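Local coordinates for protein DNA polymerase III beta subunit (Streptococcus pyogenes, PDB 2AVT) that probably encircles DNA as a ring-shaped dimer and tethers the replicative polymerase to its template, keeping synthesis processive, at residues 292-296 against 297-301; 84-87 against 88-91. All blocks are in the same frame, centred on the assembly; numbering follows the deposited sequence.

Interaction 1 of 2, residues 292-296 against 297-301; sequences LEITQ and NHISA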
loop_
_atom_site.group_PDB
_atom_site.type_symbol
_atom_site.label_atom_id
_atom_site.label_comp_id
_atom_site.label_asym_id
_atom_site.label_seq_id
_atom_site.Cartn_x
_atom_site.Cartn_y
_atom_site.Cartn_z
ATOM N N LEU A 292 -24.747 20.603 -13.007
ATOM C CA LEU A 292 -24.267 20.910 -14.344
ATOM C C LEU A 292 -25.220 21.885 -15.026
ATOM O O LEU A 292 -26.399 21.587 -15.206
ATOM C CB LEU A 292 -24.154 19.618 -15.157
ATOM C CG LEU A 292 -23.207 19.612 -16.359
ATOM C CD1 LEU A 292 -21.810 19.999 -15.913
ATOM C CD2 LEU A 292 -23.194 18.225 -16.987
ATOM N N GLU A 293 -24.698 23.054 -15.389
ATOM C CA GLU A 293 -25.487 24.087 -16.055
ATOM C C GLU A 293 -25.075 24.221 -17.515
ATOM O O GLU A 293 -24.005 24.742 -17.833
ATOM C CB GLU A 293 -25.322 25.425 -15.329
ATOM C CG GLU A 293 -26.194 25.552 -14.081
ATOM C CD GLU A 293 -25.782 26.698 -13.172
ATOM O OE1 GLU A 293 -25.383 27.764 -13.686
ATOM O OE2 GLU A 293 -25.869 26.532 -11.935
ATOM N N ILE A 294 -25.948 23.747 -18.400
ATOM C CA ILE A 294 -25.700 23.777 -19.833
ATOM C C ILE A 294 -26.513 24.848 -20.551
ATOM O O ILE A 294 -27.744 24.818 -20.543
ATOM C CB ILE A 294 -26.037 22.415 -20.472
ATOM C CG1 ILE A 294 -25.157 21.321 -19.867
ATOM C CG2 ILE A 294 -25.836 22.480 -21.973
ATOM C CD1 ILE A 294 -25.518 19.935 -20.337
ATOM N N THR A 295 -25.816 25.794 -21.168
ATOM C CA THR A 295 -26.460 26.862 -21.921
ATOM C C THR A 295 -25.644 27.098 -23.183
ATOM O O THR A 295 -24.539 26.570 -23.314
ATOM C CB THR A 295 -26.518 28.178 -21.121
ATOM O OG1 THR A 295 -25.186 28.621 -20.831
ATOM C CG2 THR A 295 -27.285 27.979 -19.823
ATOM N N GLN A 296 -26.188 27.881 -24.111
ATOM C CA GLN A 296 -25.491 28.175 -25.358
ATOM C C GLN A 296 -24.044 28.600 -25.126
ATOM O O GLN A 296 -23.775 29.671 -24.577
ATOM C CB GLN A 296 -26.220 29.279 -26.131
ATOM C CG GLN A 296 -27.484 28.827 -26.840
ATOM C CD GLN A 296 -28.151 29.955 -27.615
ATOM O OE1 GLN A 296 -27.499 30.670 -28.382
ATOM N NE2 GLN A 296 -29.459 30.113 -27.425
ATOM N N ASN A 297 -23.115 27.748 -25.543
ATOM C CA ASN A 297 -21.692 28.029 -25.403
ATOM C C ASN A 297 -21.296 28.434 -23.982
ATOM O O ASN A 297 -20.635 29.452 -23.772
ATOM C CB ASN A 297 -21.294 29.133 -26.382
ATOM C CG ASN A 297 -22.008 29.010 -27.710
ATOM O OD1 ASN A 297 -22.042 27.938 -28.317
ATOM N ND2 ASN A 297 -22.585 30.113 -28.171
ATOM N N HIS A 298 -21.705 27.628 -23.009
ATOM C CA HIS A 298 -21.392 27.896 -21.613
ATOM C C HIS A 298 -21.805 26.705 -20.756
ATOM O O HIS A 298 -22.990 26.493 -20.490
ATOM C CB HIS A 298 -22.118 29.158 -21.137
ATOM C CG HIS A 298 -21.848 29.514 -19.709
ATOM N ND1 HIS A 298 -22.015 28.619 -18.672
ATOM C CD2 HIS A 298 -21.441 30.674 -19.138
ATOM C CE1 HIS A 298 -21.725 29.212 -17.528
ATOM N NE2 HIS A 298 -21.372 30.459 -17.783
ATOM N N ILE A 299 -20.818 25.919 -20.343
ATOM C CA ILE A 299 -21.060 24.752 -19.504
ATOM C C ILE A 299 -20.255 24.936 -18.218
ATOM O O ILE A 299 -19.063 25.246 -18.267
ATOM C CB ILE A 299 -20.608 23.461 -20.207
ATOM C CG1 ILE A 299 -21.199 23.409 -21.617
ATOM C CG2 ILE A 299 -21.065 22.246 -19.413
ATOM C CD1 ILE A 299 -22.703 23.535 -21.644
ATOM N N SER A 300 -20.905 24.755 -17.073
ATOM C CA SER A 300 -20.225 24.926 -15.796
ATOM C C SER A 300 -20.680 23.942 -14.723
ATOM O O SER A 300 -21.825 23.494 -14.718
ATOM C CB SER A 300 -20.424 26.358 -15.297
ATOM O OG SER A 300 -21.801 26.640 -15.108
ATOM N N ALA A 301 -19.764 23.611 -13.819
ATOM C CA ALA A 301 -20.038 22.692 -12.721
ATOM C C ALA A 301 -20.131 23.490 -11.427
ATOM O O ALA A 301 -19.396 24.453 -11.225
ATOM C CB ALA A 301 -18.932 21.650 -12.615
#

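Interaction 2 of 2, residues 84-87 against 88-91; sequences NIIS and SLPD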
loop_
_atom_site.group_PDB
_atom_site.type_symbol
_atom_site.label_atom_id
_atom_site.label_comp_id
_atom_site.label_asym_id
_atom_site.label_seq_id
_atom_site.Cartn_x
_atom_site.Cartn_y
_atom_site.Cartn_z
ATOM N N ASN A 84 5.304 -17.725 0.974
ATOM C CA ASN A 84 6.344 -16.892 1.598
ATOM C C ASN A 84 7.630 -17.722 1.770
ATOM O O ASN A 84 8.736 -17.218 1.596
ATOM C CB ASN A 84 5.907 -16.370 2.977
ATOM C CG ASN A 84 4.774 -15.370 2.890
ATOM O OD1 ASN A 84 4.688 -14.592 1.942
ATOM N ND2 ASN A 84 3.907 -15.377 3.889
ATOM N N ILE A 85 7.482 -18.991 2.121
ATOM C CA ILE A 85 8.656 -19.849 2.278
ATOM C C ILE A 85 9.396 -20.014 0.941
ATOM O O ILE A 85 10.607 -19.769 0.858
ATOM C CB ILE A 85 8.262 -21.218 2.836
ATOM C CG1 ILE A 85 8.012 -21.088 4.339
ATOM C CG2 ILE A 85 9.370 -22.239 2.584
ATOM C CD1 ILE A 85 7.138 -22.154 4.885
ATOM N N ILE A 86 8.659 -20.386 -0.103
ATOM C CA ILE A 86 9.229 -20.573 -1.432
ATOM C C ILE A 86 9.916 -19.300 -1.895
ATOM O O ILE A 86 11.028 -19.337 -2.421
ATOM C CB ILE A 86 8.132 -20.962 -2.464
ATOM C CG1 ILE A 86 7.621 -22.369 -2.158
ATOM C CG2 ILE A 86 8.674 -20.861 -3.895
ATOM C CD1 ILE A 86 8.690 -23.469 -2.282
ATOM N N SER A 87 9.259 -18.165 -1.684
ATOM C CA SER A 87 9.823 -16.884 -2.100
ATOM C C SER A 87 11.070 -16.511 -1.309
ATOM O O SER A 87 11.834 -15.652 -1.735
ATOM C CB SER A 87 8.786 -15.762 -1.947
ATOM O OG SER A 87 7.586 -16.064 -2.648
ATOM N N SER A 88 11.271 -17.142 -0.159
ATOM C CA SER A 88 12.424 -16.828 0.674
ATOM C C SER A 88 13.624 -17.738 0.433
ATOM O O SER A 88 14.706 -17.463 0.953
ATOM C CB SER A 88 12.059 -16.928 2.155
ATOM O OG SER A 88 12.138 -18.278 2.580
ATOM N N LEU A 89 13.440 -18.813 -0.335
ATOM C CA LEU A 89 14.536 -19.756 -0.580
ATOM C C LEU A 89 15.644 -19.095 -1.378
ATOM O O LEU A 89 15.384 -18.306 -2.288
ATOM C CB LEU A 89 14.012 -21.018 -1.259
ATOM C CG LEU A 89 13.157 -21.830 -0.273
ATOM C CD1 LEU A 89 12.533 -23.036 -0.967
ATOM C CD2 LEU A 89 14.027 -22.285 0.887
ATOM N N PRO A 90 16.904 -19.419 -1.044
ATOM C CA PRO A 90 18.114 -18.878 -1.665
ATOM C C PRO A 90 18.475 -19.182 -3.123
ATOM O O PRO A 90 18.776 -18.262 -3.876
ATOM C CB PRO A 90 19.208 -19.311 -0.689
ATOM C CG PRO A 90 18.751 -20.685 -0.290
ATOM C CD PRO A 90 17.236 -20.512 -0.108
ATOM N N ASP A 91 18.454 -20.449 -3.524
ATOM C CA ASP A 91 18.836 -20.801 -4.892
ATOM C C ASP A 91 17.770 -20.752 -5.979
ATOM O O ASP A 91 16.566 -20.816 -5.712
ATOM C CB ASP A 91 19.501 -22.177 -4.909
ATOM C CG ASP A 91 20.999 -22.100 -4.663
ATOM O OD1 ASP A 91 21.422 -21.470 -3.662
ATOM O OD2 ASP A 91 21.759 -22.674 -5.472
HETATM O O HOH W 1 14.885 -15.668 -2.268
#

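Interaction 1 of 2, residues 292-296 against 297-301
Ile-299 leans across to Ile-294 and Leu-292 on one face of two adjoining antiparallel strands. From its CB, the CG2 branch turns toward Leu-292, its methyl lying 4.2 Å from Leu-292 CD1. The CG1 branch runs beside the backbone N and bends again at chi2 (-56°), which swings CD1 back over the partner strand. There CD1 meets Ile-294 CG2 at 3.3 Å, closer than ordinary methyl packing, and also sits 3.5 Å from Ile-294 CA. The two isoleucines thus run alongside each other in the same direction, and Phe-350 of strand 345-350 packs on both Leu-292 and Ile-294 on this face. The motif is a beta hairpin closed by the two-residue turn Gln-296 and Asn-297, within the C-terminal domain of the DNA polymerase III beta subunit; Asn-297 takes a left-handed backbone conformation. Glu-293 and Ser-300 form one hydrogen-bonded pair, with Glu-293 N reaching Ser-300 O at 3.0 Å in an almost straight bond and Ser-300 N returning to Glu-293 O. Nearer the turn, His-298 O is gripped twice by Thr-295: by its backbone N at 3.0 Å, and by OG1 at 3.1 Å, which approaches a lone pair within the plane of the carbonyl. Thr-295 chi1 (62°) tucks OG1 in over its own backbone, from where it also presses on His-298 CB at 3.1 Å. The return bond from His-298 N to Thr-295 O is weak. On the face that carries Glu-293, Thr-295, His-298 and Ser-300, the His-298 ring meets Ser-300 OG at its edge, in plane, while that hydroxyl bonds to His-302 NE2; His-298 ND1 is buried by the hairpin without a polar partner.

Interaction 2 of 2, residues 84-87 against 88-91
Ser-88, near the C-terminal end of helix 79-88, binds Ile-85 O twice. Its hydroxyl OG donates to Ile-85 O at 2.7 Å, using an in-plane lone pair of that oxygen, while its backbone N reaches the same atom at 2.9 Å from well above the carbonyl plane. A chi1 of 83° places OG between the backbone N and carbonyl carbon of Ser-88, so hydroxyl and amide converge on one acceptor. One residue on, Leu-89 N donates to Ile-86 O at 3.2 Å, again from above the carbonyl plane. Both amide bonds span three residues, as in a 3-10 turn. A water bridges the turn and the loop that follows, donating to Ser-87 O at 3.1 Å and to Leu-89 O at 2.7 Å; Leu-89 O also accepts from Arg-8 NH1. Leu-89 CG comes to 3.5 Å from Ile-85 O. Its CD1 meets Ile-86 CD1 at 4.1 Å, the two side chains crossing at a slant. Both continue into the core of the N-terminal domain, touching Ile-94 of strand 93-99. At the subunit boundary, Ser-88 O accepts a hydrogen bond from Arg-277 NH1 of the second subunit, and Leu-280 of that subunit packs on Asn-84 and Ser-88. A hydroxyl, two amides and a water thus supply donors to the carbonyls of residues 85-87 and 89; the carbonyl oxygens gathered at this helix end would probably make it partly negative, which may suit Arg-277 of the second subunit.

How the interactions relate
The two contacts sit in different domains of one elongated chain, on opposite sides of its centre: interaction 2 in the N-terminal domain and interaction 1 in the C-terminal domain. Their centres are 59 Å apart and their nearest atoms about 46 Å, so neither touches the other. They differ in their surroundings. Residues 84-91 meet the second subunit, whose Arg-277 and Leu-280 belong to helix 268-282 of its C-terminal domain, consistent with the head-to-tail ring of this family. Residues 292-301 lie in that same kind of domain, yet no other chain of the assembly reaches them.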